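Transglutaminase-like enzymes, putative cysteine protease (Cytophaga hutchinsonii, PDB 3ISR) probably acts as a cysteine protease or related thiol-dependent enzyme with a transglutaminase-like domain of the papain-like peptidase clan. Local coordinates at residues 157-162 with 178-183; 149-154 with 231-236. One frame throughout, in Å; residues are numbered along the deposited sequence.

Both contacts involve the transglutaminase-like region, their centres about 11 Å apart. Interaction 1 is nested inside the loop closed by interaction 2, and helix 142-156, which carries 149-154, runs directly into strand 158-159. Interaction 1 is chiefly backbone pairing, buried at Val157, Ala178 and Gly179 and exposed at Tyr159. Interaction 2 sets an alanine methyl against a helix, buried at Thr150, Ile153, Ala231 and Thr232; its exposed side is Arg233, held by charge and by stacking on Tyr154. Both meet helix 181-194, which starts within 178-183 and offers Phe184 to Ile153 and Thr232. They touch where Tyr159 packs on Leu234 and where Thr232 CG2 lies beside Cys181.

Interaction 1: residues 157-162 with 178-183; sequences VEYISG and AGVCRD
Glu158 and Tyr159 pair with Ala178 and Gly179 as a short parallel bridge, in which Gly179 gives its N to Glu158 O (3.1 Å) and returns its O to Ile160 N (2.9 Å). The Tyr159 ring, its CG anti to the backbone N (chi1 -174°), lies on the other face of the pairing from Ala178 CB, with Gly179 O above it toward the rim and CE1 3.6 Å from Val180 CA. Val180 crosses the ring obliquely, its CG1 3.9 Å from Tyr159 CZ, and the same methyl sits 3.5 Å from Ile160 O. On the face shared by Glu158 and Ala178, Ile160 CD1 rests on Ala178 CB at 3.8 Å. Gly179 is tightly placed, since a CB there would run into Asp183 CB. Val180 is the N-cap residue of the following helix, and its N donates to the anti lone pair of Asp183 OD2 (2.9 Å, 171° at the hydrogen), an oxygen also hydrogen-bonded with Thr164 OG1. The two strands are the ends of a beta-alpha-beta unit through helix 170-176, while Val157 packs on Phe184 and Leu187 of helix 181-194 and Cys181 touches His215 and Ala216 of strand 215-222.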
# COMPACT_ATOMS: atom_id res chain seq x y z
N VAL B 157 -2.71 11.28 -16.37
CA VAL B 157 -3.48 10.11 -15.98
C VAL B 157 -4.32 9.71 -17.19
O VAL B 157 -5.07 10.53 -17.74
CB VAL B 157 -4.42 10.40 -14.76
CG1 VAL B 157 -5.24 9.15 -14.39
CG2 VAL B 157 -3.61 10.88 -13.52
N GLU B 158 -4.20 8.45 -17.60
CA GLU B 158 -4.93 7.96 -18.77
C GLU B 158 -6.34 7.58 -18.40
O GLU B 158 -6.56 6.96 -17.36
CB GLU B 158 -4.24 6.72 -19.32
CG GLU B 158 -2.78 6.95 -19.59
CD GLU B 158 -2.21 5.98 -20.60
OE1 GLU B 158 -2.93 5.05 -21.04
OE2 GLU B 158 -1.03 6.16 -20.94
N TYR B 159 -7.30 7.92 -19.25
CA TYR B 159 -8.65 7.48 -19.00
C TYR B 159 -8.82 6.06 -19.58
O TYR B 159 -8.77 5.88 -20.79
CB TYR B 159 -9.69 8.45 -19.58
CG TYR B 159 -11.11 8.06 -19.21
CD1 TYR B 159 -11.79 8.72 -18.19
CD2 TYR B 159 -11.75 7.01 -19.86
CE1 TYR B 159 -13.09 8.34 -17.84
CE2 TYR B 159 -13.03 6.63 -19.53
CZ TYR B 159 -13.70 7.29 -18.52
OH TYR B 159 -14.98 6.88 -18.22
N ILE B 160 -9.00 5.07 -18.71
CA ILE B 160 -9.11 3.68 -19.17
C ILE B 160 -10.22 2.94 -18.45
O ILE B 160 -10.10 2.67 -17.26
CB ILE B 160 -7.78 2.86 -19.00
CG1 ILE B 160 -6.55 3.62 -19.49
CG2 ILE B 160 -7.90 1.49 -19.71
CD1 ILE B 160 -5.22 2.81 -19.41
N SER B 161 -11.28 2.58 -19.17
CA SER B 161 -12.37 1.74 -18.64
C SER B 161 -11.84 0.44 -18.06
O SER B 161 -10.98 -0.21 -18.66
CB SER B 161 -13.38 1.41 -19.75
OG SER B 161 -13.98 2.60 -20.24
N GLY B 162 -12.34 0.06 -16.89
CA GLY B 162 -12.01 -1.23 -16.28
C GLY B 162 -10.64 -1.35 -15.63
O GLY B 162 -10.25 -2.44 -15.23
N ALA B 178 -3.91 5.61 -14.26
CA ALA B 178 -5.04 5.20 -15.09
C ALA B 178 -6.30 5.11 -14.23
O ALA B 178 -6.25 4.73 -13.07
CB ALA B 178 -4.74 3.86 -15.77
N GLY B 179 -7.45 5.47 -14.80
CA GLY B 179 -8.69 5.38 -14.05
C GLY B 179 -9.84 5.87 -14.89
O GLY B 179 -9.69 6.07 -16.10
N VAL B 180 -10.99 6.03 -14.24
CA VAL B 180 -12.21 6.53 -14.86
C VAL B 180 -12.64 7.74 -14.04
O VAL B 180 -11.88 8.19 -13.16
CB VAL B 180 -13.30 5.45 -14.96
CG1 VAL B 180 -12.94 4.40 -16.04
CG2 VAL B 180 -13.54 4.78 -13.59
N CYS B 181 -13.82 8.30 -14.29
CA CYS B 181 -14.14 9.59 -13.67
C CYS B 181 -14.04 9.58 -12.14
O CYS B 181 -13.55 10.53 -11.56
CB CYS B 181 -15.49 10.13 -14.14
SG CYS B 181 -16.91 9.11 -13.77
N ARG B 182 -14.51 8.52 -11.48
CA ARG B 182 -14.43 8.46 -10.00
C ARG B 182 -13.00 8.68 -9.48
O ARG B 182 -12.76 9.39 -8.49
CB ARG B 182 -14.96 7.10 -9.55
CG ARG B 182 -14.88 6.77 -8.05
CD ARG B 182 -15.40 5.32 -7.92
NE ARG B 182 -15.63 4.83 -6.56
CZ ARG B 182 -14.67 4.38 -5.73
NH1 ARG B 182 -13.37 4.41 -6.08
NH2 ARG B 182 -15.03 3.92 -4.53
N ASP B 183 -12.05 8.09 -10.20
CA ASP B 183 -10.65 8.18 -9.83
C ASP B 183 -10.06 9.56 -10.11
O ASP B 183 -9.25 10.05 -9.33
CB ASP B 183 -9.86 7.11 -10.60
CG ASP B 183 -10.45 5.72 -10.44
OD1 ASP B 183 -10.57 5.23 -9.29
OD2 ASP B 183 -10.85 5.12 -11.46

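Interaction 2: residues 149-154 with 231-236; sequences ITDWIY and ATRLVP
Ala231 packs against one side of helix 142-156, its methyl touching both Thr150 O and the Ile153 side chain. This is the close-fitting part: Ala231 CB is 3.4 Å from Thr150 O and 3.6 Å from Ile153 CG2, while Thr150 CG2 lies against Ala231 CA. Ala231 O comes to the edge of the Tyr154 ring, in its plane, 3.3 Å from Tyr154 CD1. The solvent side, by contrast, is built by the exposed Tyr154 and Arg233 and a water. A chi1 of 176° puts Tyr154 CG anti to the backbone N, and one face of the ring carries the Arg233 side chain. The two side chains cross at about a right angle, yet their flat groups are nearly parallel, 15° apart. Arg233 CD stands over the ring centre in a CH-pi contact, 3.6 Å from the centroid, and the guanidinium continues over the rim at CD2. Its NH1 forms a salt bridge with Asp151 OD1 (2.9 Å), which lies close to the guanidinium plane, whereas NH1 stands above the carboxylate plane. A water accepts from Arg233 NE (2.7 Å) and donates to Asp151 OD1, so the salt bridge and this water together limit rotation of the guanidinium. An alanine in place of Asp151 would probably leave Arg233 NH1 without its carboxylate mate and the water without that acceptor, leaving the guanidinium freer to turn, held by the Tyr154 stack. In the loop itself, Thr232 OG1 accepts from Leu234 N, an ST turn, and also bonds Asp230 OD1. The contact thus fastens the loop between strands 225-229 and 240-246 to helix 142-156, with Ile153 and Thr232 both packing on Phe184 of helix 181-194 and Thr150 on Phe218 of strand 215-222.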
# COMPACT_ATOMS: atom_id res chain seq x y z
N ILE B 149 -4.02 21.75 -11.13
CA ILE B 149 -4.20 20.39 -10.63
C ILE B 149 -5.02 19.60 -11.66
O ILE B 149 -4.64 18.48 -12.05
CB ILE B 149 -4.91 20.37 -9.24
CG1 ILE B 149 -3.91 20.79 -8.17
CG2 ILE B 149 -5.50 18.95 -8.91
CD1 ILE B 149 -4.54 21.09 -6.81
N THR B 150 -6.10 20.22 -12.12
CA THR B 150 -7.06 19.60 -13.02
C THR B 150 -6.38 19.30 -14.35
O THR B 150 -6.56 18.22 -14.93
CB THR B 150 -8.28 20.54 -13.20
OG1 THR B 150 -8.90 20.73 -11.91
CG2 THR B 150 -9.30 19.93 -14.13
N ASP B 151 -5.58 20.25 -14.83
CA ASP B 151 -4.87 20.06 -16.09
C ASP B 151 -3.76 19.01 -15.95
O ASP B 151 -3.58 18.17 -16.84
CB ASP B 151 -4.33 21.40 -16.63
CG ASP B 151 -5.44 22.35 -17.12
OD1 ASP B 151 -6.60 21.89 -17.32
OD2 ASP B 151 -5.15 23.56 -17.31
N TRP B 152 -3.04 19.03 -14.83
CA TRP B 152 -2.01 18.01 -14.60
C TRP B 152 -2.64 16.60 -14.66
O TRP B 152 -2.11 15.72 -15.31
CB TRP B 152 -1.27 18.22 -13.27
CG TRP B 152 -0.13 17.26 -13.11
CD1 TRP B 152 1.17 17.45 -13.49
CD2 TRP B 152 -0.20 15.92 -12.57
NE1 TRP B 152 1.91 16.32 -13.21
CE2 TRP B 152 1.09 15.37 -12.66
CE3 TRP B 152 -1.24 15.15 -12.04
CZ2 TRP B 152 1.38 14.07 -12.20
CZ3 TRP B 152 -0.95 13.85 -11.59
CH2 TRP B 152 0.35 13.33 -11.69
N ILE B 153 -3.78 16.40 -14.00
CA ILE B 153 -4.43 15.09 -13.99
C ILE B 153 -4.82 14.68 -15.41
O ILE B 153 -4.58 13.56 -15.83
CB ILE B 153 -5.65 15.08 -13.05
CG1 ILE B 153 -5.19 15.28 -11.60
CG2 ILE B 153 -6.44 13.76 -13.19
CD1 ILE B 153 -6.33 15.59 -10.60
N TYR B 154 -5.42 15.61 -16.15
CA TYR B 154 -5.83 15.28 -17.52
C TYR B 154 -4.63 14.83 -18.37
O TYR B 154 -4.73 13.86 -19.15
CB TYR B 154 -6.54 16.47 -18.20
CG TYR B 154 -6.84 16.14 -19.63
CD1 TYR B 154 -7.89 15.27 -19.96
CD2 TYR B 154 -6.05 16.62 -20.66
CE1 TYR B 154 -8.14 14.90 -21.27
CE2 TYR B 154 -6.30 16.28 -21.99
CZ TYR B 154 -7.35 15.42 -22.28
OH TYR B 154 -7.62 15.07 -23.59
N ALA B 231 -11.32 16.89 -14.37
CA ALA B 231 -10.06 16.57 -15.00
C ALA B 231 -10.17 15.57 -16.14
O ALA B 231 -9.20 15.40 -16.88
CB ALA B 231 -9.03 16.09 -13.96
N THR B 232 -11.32 14.92 -16.31
CA THR B 232 -11.48 14.02 -17.48
C THR B 232 -11.64 14.79 -18.78
O THR B 232 -11.37 14.27 -19.86
CB THR B 232 -12.68 13.04 -17.38
OG1 THR B 232 -13.92 13.77 -17.46
CG2 THR B 232 -12.63 12.20 -16.09
N ARG B 233 -12.13 16.03 -18.65
CA ARG B 233 -12.54 16.87 -19.79
C ARG B 233 -13.58 16.22 -20.70
O ARG B 233 -13.66 16.56 -21.88
CB ARG B 233 -11.33 17.30 -20.62
CG ARG B 233 -10.40 18.23 -19.89
CD ARG B 233 -9.25 18.62 -20.80
NE ARG B 233 -8.27 19.43 -20.08
CZ ARG B 233 -7.13 19.87 -20.61
NH1 ARG B 233 -6.31 20.59 -19.86
NH2 ARG B 233 -6.82 19.59 -21.87
N LEU B 234 -14.37 15.29 -20.18
CA LEU B 234 -15.32 14.58 -21.03
C LEU B 234 -16.62 15.33 -21.33
O LEU B 234 -17.26 15.06 -22.34
CB LEU B 234 -15.66 13.21 -20.45
CG LEU B 234 -14.59 12.13 -20.60
CD1 LEU B 234 -14.90 11.00 -19.65
CD2 LEU B 234 -14.50 11.61 -22.04
N VAL B 235 -17.01 16.25 -20.45
CA VAL B 235 -18.34 16.86 -20.56
C VAL B 235 -18.32 18.38 -20.43
O VAL B 235 -17.48 18.92 -19.71
CB VAL B 235 -19.32 16.26 -19.51
CG1 VAL B 235 -19.29 14.74 -19.55
CG2 VAL B 235 -19.00 16.73 -18.10
N PRO B 236 -19.24 19.07 -21.13
CA PRO B 236 -19.38 20.51 -20.87
C PRO B 236 -19.87 20.72 -19.44
O PRO B 236 -20.81 20.03 -19.01
CB PRO B 236 -20.44 20.95 -21.90
CG PRO B 236 -21.25 19.72 -22.16
CD PRO B 236 -20.25 18.59 -22.09
O HOH W 1 -8.44 19.67 -17.38